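Long-range contacts in hypothetical protein (Geobacillus stearothermophilus, PDB 1U84), which is of unknown function but forms a small all-helical domain of the DUF1871 family: residues Ala29-Glu33 / Ile57-Phe62; Val41-Ala47 / Arg76-Lys82. All blocks are in the same frame, centred on the assembly; numbering follows the deposited sequence.

Contact 1. Residues Ala29-Glu33 / Ile57-Phe62; sequences AYDVE and IYEFAF
The hydroxyl of Tyr30, whose ring leans on Tyr58 and Phe62, is gripped by two groups of the loop after helix 8-20: it is hydrogen-bonded to the carboxylate of Asp21 and to the backbone N of Phe23. With the phenol oxygen fixed there, the CD1-CE1 side of the ring is turned to the last turns of helix 47-62. CG stands beside the backbone N and anti to the carbonyl carbon (chi1 -55°), which carries the ring across to Tyr58 and Phe62. CD1 of Tyr30 meets CE2 of Tyr58 at 3.6 Å, the two rings inclined to each other by 34°. CE1 of Tyr30 lies 3.4 Å from CZ of Phe62, a rim-to-rim approach in which neither ring covers the other. The three rings make an aromatic cluster, and it sits where the start of helix 31-41 faces the end of helix 47-62, at the open end of an antiparallel helical hairpin; Tyr30 holds the N-cap position of the first helix. Trp20 adds an edge-to-face contact to Tyr58. One turn along, Glu33 makes its contacts mainly through its carbon chain. Its CB stands over a face of the Tyr58 ring, 4.2 Å from the centroid, in a CH-pi contact, and also touches CG2 of Ile57 at 3.9 Å. A bend at chi2 (70°) folds the chain alongside Ala61, where CG of Glu33 lies 3.6 Å from CB of Ala61 and OE2 of Glu33 comes to 3.4 Å from the same methyl.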
# COMPACT_ATOMS: atom_id res chain seq x y z
N ALA A 29 3.84 -6.01 -11.34
CA ALA A 29 2.49 -6.40 -11.68
C ALA A 29 1.44 -5.50 -11.02
O ALA A 29 0.23 -5.72 -11.20
CB ALA A 29 2.25 -7.87 -11.27
N TYR A 30 1.89 -4.54 -10.21
CA TYR A 30 0.95 -3.81 -9.32
C TYR A 30 0.93 -2.31 -9.47
O TYR A 30 0.54 -1.60 -8.53
CB TYR A 30 1.27 -4.13 -7.85
CG TYR A 30 1.27 -5.60 -7.48
CD1 TYR A 30 0.11 -6.24 -7.05
CD2 TYR A 30 2.48 -6.32 -7.48
CE1 TYR A 30 0.12 -7.59 -6.68
CE2 TYR A 30 2.51 -7.68 -7.12
CZ TYR A 30 1.36 -8.28 -6.67
OH TYR A 30 1.42 -9.60 -6.30
N ASP A 31 1.35 -1.78 -10.62
CA ASP A 31 1.45 -0.32 -10.76
C ASP A 31 0.14 0.41 -10.50
O ASP A 31 0.13 1.50 -9.89
CB ASP A 31 1.98 0.07 -12.15
CG ASP A 31 3.42 -0.35 -12.38
OD1 ASP A 31 4.14 -0.69 -11.41
OD2 ASP A 31 3.83 -0.32 -13.55
N VAL A 32 -0.97 -0.18 -10.94
CA VAL A 32 -2.30 0.44 -10.78
C VAL A 32 -2.65 0.48 -9.27
O VAL A 32 -3.02 1.53 -8.71
CB VAL A 32 -3.33 -0.34 -11.58
CG1 VAL A 32 -4.75 0.12 -11.24
CG2 VAL A 32 -3.04 -0.17 -13.06
N GLU A 33 -2.47 -0.67 -8.62
CA GLU A 33 -2.83 -0.80 -7.22
C GLU A 33 -1.91 0.04 -6.34
O GLU A 33 -2.38 0.69 -5.38
CB GLU A 33 -2.78 -2.28 -6.82
CG GLU A 33 -3.83 -3.15 -7.55
CD GLU A 33 -3.55 -3.33 -9.02
OE1 GLU A 33 -2.37 -3.44 -9.41
OE2 GLU A 33 -4.53 -3.37 -9.80
N ILE A 57 -8.70 -2.26 -2.35
CA ILE A 57 -7.96 -2.06 -3.61
C ILE A 57 -7.54 -3.42 -4.19
O ILE A 57 -7.74 -3.70 -5.39
CB ILE A 57 -6.72 -1.11 -3.40
CG1 ILE A 57 -7.20 0.34 -3.18
CG2 ILE A 57 -5.77 -1.23 -4.60
CD1 ILE A 57 -6.17 1.25 -2.57
N TYR A 58 -6.97 -4.26 -3.34
CA TYR A 58 -6.42 -5.54 -3.82
C TYR A 58 -7.52 -6.56 -4.01
O TYR A 58 -7.40 -7.39 -4.91
CB TYR A 58 -5.30 -6.06 -2.89
CG TYR A 58 -3.97 -5.43 -3.18
CD1 TYR A 58 -3.71 -4.09 -2.83
CD2 TYR A 58 -2.95 -6.16 -3.78
CE1 TYR A 58 -2.49 -3.50 -3.12
CE2 TYR A 58 -1.70 -5.58 -4.05
CZ TYR A 58 -1.48 -4.23 -3.72
OH TYR A 58 -0.26 -3.62 -4.00
N GLU A 59 -8.59 -6.48 -3.21
CA GLU A 59 -9.73 -7.38 -3.44
C GLU A 59 -10.39 -7.06 -4.80
O GLU A 59 -10.77 -7.97 -5.54
CB GLU A 59 -10.75 -7.32 -2.32
CG GLU A 59 -11.81 -8.38 -2.53
CD GLU A 59 -12.79 -8.46 -1.40
OE1 GLU A 59 -12.71 -7.63 -0.46
OE2 GLU A 59 -13.66 -9.37 -1.45
N PHE A 60 -10.54 -5.77 -5.13
CA PHE A 60 -11.09 -5.43 -6.45
C PHE A 60 -10.19 -5.99 -7.54
O PHE A 60 -10.67 -6.57 -8.54
CB PHE A 60 -11.23 -3.93 -6.69
CG PHE A 60 -11.65 -3.61 -8.10
CD1 PHE A 60 -12.95 -3.86 -8.51
CD2 PHE A 60 -10.73 -3.12 -9.03
CE1 PHE A 60 -13.36 -3.60 -9.83
CE2 PHE A 60 -11.13 -2.85 -10.36
CZ PHE A 60 -12.45 -3.09 -10.74
N ALA A 61 -8.88 -5.78 -7.37
CA ALA A 61 -7.92 -6.09 -8.43
C ALA A 61 -7.81 -7.58 -8.71
O ALA A 61 -7.58 -7.95 -9.85
CB ALA A 61 -6.53 -5.54 -8.10
N PHE A 62 -7.90 -8.39 -7.66
CA PHE A 62 -7.57 -9.81 -7.76
C PHE A 62 -8.67 -10.78 -7.41
O PHE A 62 -8.49 -11.98 -7.56
CB PHE A 62 -6.32 -10.13 -6.92
CG PHE A 62 -5.07 -9.45 -7.43
CD1 PHE A 62 -4.43 -9.89 -8.56
CD2 PHE A 62 -4.59 -8.30 -6.80
CE1 PHE A 62 -3.29 -9.23 -9.04
CE2 PHE A 62 -3.43 -7.66 -7.25
CZ PHE A 62 -2.80 -8.10 -8.39

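Contact 2. Residues Val41-Ala47 / Arg76-Lys82; sequences VYETEDA and RRLLELK
Lys82 and Val41 slide past each other in opposite directions, and this pairing helps fasten the turn of a helical hairpin, the loop between helices 31-41 and 47-62, to helix 68-85. The lysine leaves the helix with CG anti to the backbone N (chi1 -177°) and stays extended, so that CD passes CG1 of Val41 at 3.9 Å and the ammonium arrives at the loop backbone. There NZ of Lys82 donates to O of Val41 over 2.8 Å, approaching in the carbonyl plane with a C=O...N angle of 155°. Glu45 crosses the lysine at about a right angle, its chain bent at chi2, and places both carboxylate oxygens 3.1 Å from NZ of Lys82: a salt bridge made of two weak hydrogen bonds. A water accepts from NZ of Lys82 and passes the link on to O of Tyr42. Replacing Lys82 by a methionine would probably leave the carbonyl of Val41 and the carboxylate of Glu45 without their shared mate. Beside these polar bonds the leucines do the apolar work. CD1 of Leu78 meets CG2 of Val41 at 3.9 Å, the side chains crossing nearly square, and CD1 of Leu79 presses against the backbone where helix 47-62 begins, 3.4 Å from N of Ala47. The methyl of Ala47 rests on Arg76, CB to CG 3.6 Å. Next to that point an ST turn shapes the loop: N of Asp46 donates to OG1 of Thr44 at 3.0 Å.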
# COMPACT_ATOMS: atom_id res chain seq x y z
N VAL A 41 -2.68 6.72 1.10
CA VAL A 41 -1.64 7.14 2.08
C VAL A 41 -1.77 8.63 2.44
O VAL A 41 -1.54 9.03 3.59
CB VAL A 41 -0.17 6.82 1.60
CG1 VAL A 41 0.92 7.52 2.50
CG2 VAL A 41 0.05 5.29 1.59
N TYR A 42 -2.11 9.45 1.45
CA TYR A 42 -2.24 10.88 1.70
C TYR A 42 -3.60 11.27 2.27
O TYR A 42 -3.85 12.46 2.56
CB TYR A 42 -1.93 11.67 0.43
CG TYR A 42 -0.45 11.74 0.20
CD1 TYR A 42 0.36 12.59 0.95
CD2 TYR A 42 0.15 10.92 -0.74
CE1 TYR A 42 1.73 12.65 0.76
CE2 TYR A 42 1.52 10.97 -0.97
CZ TYR A 42 2.31 11.84 -0.22
OH TYR A 42 3.67 11.86 -0.43
N GLU A 43 -4.46 10.28 2.48
CA GLU A 43 -5.83 10.58 2.95
C GLU A 43 -6.05 10.28 4.41
O GLU A 43 -7.13 10.57 4.95
CB GLU A 43 -6.86 9.87 2.07
CG GLU A 43 -6.89 10.46 0.67
CD GLU A 43 -7.71 9.63 -0.31
OE1 GLU A 43 -8.14 8.51 0.06
OE2 GLU A 43 -7.89 10.10 -1.46
N THR A 44 -5.04 9.70 5.05
CA THR A 44 -5.12 9.30 6.46
C THR A 44 -3.78 9.32 7.17
O THR A 44 -2.72 9.36 6.51
CB THR A 44 -5.76 7.91 6.56
OG1 THR A 44 -6.15 7.64 7.92
CG2 THR A 44 -4.81 6.80 6.02
N GLU A 45 -3.81 9.28 8.50
CA GLU A 45 -2.60 8.98 9.29
C GLU A 45 -2.79 7.69 10.10
O GLU A 45 -1.94 7.34 10.92
CB GLU A 45 -2.30 10.12 10.28
CG GLU A 45 -2.27 11.55 9.70
CD GLU A 45 -1.24 11.80 8.61
OE1 GLU A 45 -0.22 11.10 8.56
OE2 GLU A 45 -1.47 12.75 7.82
N ASP A 46 -3.90 7.00 9.86
CA ASP A 46 -4.32 5.88 10.68
C ASP A 46 -4.09 4.53 9.96
O ASP A 46 -4.66 4.32 8.88
CB ASP A 46 -5.80 6.00 11.01
CG ASP A 46 -6.30 4.86 11.89
OD1 ASP A 46 -5.79 4.64 13.01
OD2 ASP A 46 -7.23 4.19 11.43
N ALA A 47 -3.29 3.67 10.56
CA ALA A 47 -2.97 2.40 9.93
C ALA A 47 -4.25 1.58 9.67
O ALA A 47 -4.36 0.92 8.61
CB ALA A 47 -1.97 1.63 10.74
N ARG A 76 1.09 0.04 8.26
CA ARG A 76 2.01 0.57 9.29
C ARG A 76 3.36 0.97 8.72
O ARG A 76 3.88 2.02 9.04
CB ARG A 76 2.17 -0.43 10.45
CG ARG A 76 0.92 -0.47 11.29
CD ARG A 76 0.95 -1.47 12.45
NE ARG A 76 -0.19 -1.20 13.33
CZ ARG A 76 -0.71 -2.07 14.21
NH1 ARG A 76 -0.23 -3.31 14.33
NH2 ARG A 76 -1.73 -1.68 14.97
N ARG A 77 3.89 0.13 7.83
CA ARG A 77 5.20 0.41 7.23
C ARG A 77 5.16 1.69 6.38
O ARG A 77 6.06 2.55 6.45
CB ARG A 77 5.72 -0.76 6.41
CG ARG A 77 5.94 -2.09 7.16
CD ARG A 77 6.69 -1.93 8.50
NE ARG A 77 6.70 -3.16 9.31
CZ ARG A 77 5.63 -3.73 9.88
NH1 ARG A 77 4.43 -3.20 9.74
NH2 ARG A 77 5.77 -4.84 10.60
N LEU A 78 4.08 1.84 5.62
CA LEU A 78 3.96 3.00 4.74
C LEU A 78 3.81 4.29 5.54
O LEU A 78 4.40 5.29 5.21
CB LEU A 78 2.76 2.86 3.80
CG LEU A 78 2.82 1.68 2.80
CD1 LEU A 78 1.52 1.65 2.00
CD2 LEU A 78 4.02 1.77 1.83
N LEU A 79 3.00 4.23 6.59
CA LEU A 79 2.79 5.42 7.41
C LEU A 79 4.05 5.75 8.22
O LEU A 79 4.32 6.94 8.46
CB LEU A 79 1.58 5.25 8.33
CG LEU A 79 0.24 5.30 7.60
CD1 LEU A 79 -0.95 4.88 8.47
CD2 LEU A 79 -0.02 6.68 7.00
N GLU A 80 4.81 4.72 8.61
CA GLU A 80 6.12 4.96 9.26
C GLU A 80 7.05 5.76 8.37
O GLU A 80 7.67 6.75 8.82
CB GLU A 80 6.82 3.66 9.64
CG GLU A 80 6.22 3.03 10.85
CD GLU A 80 6.71 1.63 11.05
OE1 GLU A 80 7.73 1.25 10.40
OE2 GLU A 80 6.08 0.91 11.86
N LEU A 81 7.11 5.39 7.09
CA LEU A 81 7.90 6.17 6.13
C LEU A 81 7.37 7.58 5.91
O LEU A 81 8.13 8.53 5.91
CB LEU A 81 8.03 5.44 4.80
CG LEU A 81 8.81 6.20 3.72
CD1 LEU A 81 10.20 6.62 4.19
CD2 LEU A 81 8.88 5.39 2.45
N LYS A 82 6.06 7.71 5.71
CA LYS A 82 5.43 9.02 5.56
C LYS A 82 5.76 9.92 6.77
O LYS A 82 6.11 11.10 6.62
CB LYS A 82 3.91 8.85 5.39
CG LYS A 82 3.12 10.15 5.16
CD LYS A 82 1.67 9.91 5.52
CE LYS A 82 0.80 11.01 4.98
NZ LYS A 82 -0.57 10.83 5.52
O HOH W 1 -1.41 13.23 4.48

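How the contacts relate
Both contacts involve the hairpin of helices 31-41 and 47-62, but at its two ends: contact 1 joins the helices to each other where they are not linked by the turn, whereas contact 2 fastens the turn itself to helix 68-85. Their centres lie about 18 Å apart, on opposite sides of the chain's centre. Of the touching residues, contact 1 has three buried and none exposed, contact 2 four buried and three exposed. In contact 1 side chains meet mostly through carbon, and the gripped Tyr30 hydroxyl is bonded outside both segments. In contact 2 a buried lysine bonds the Val41 carbonyl and the carboxylate of exposed Glu45, with buried leucines alongside.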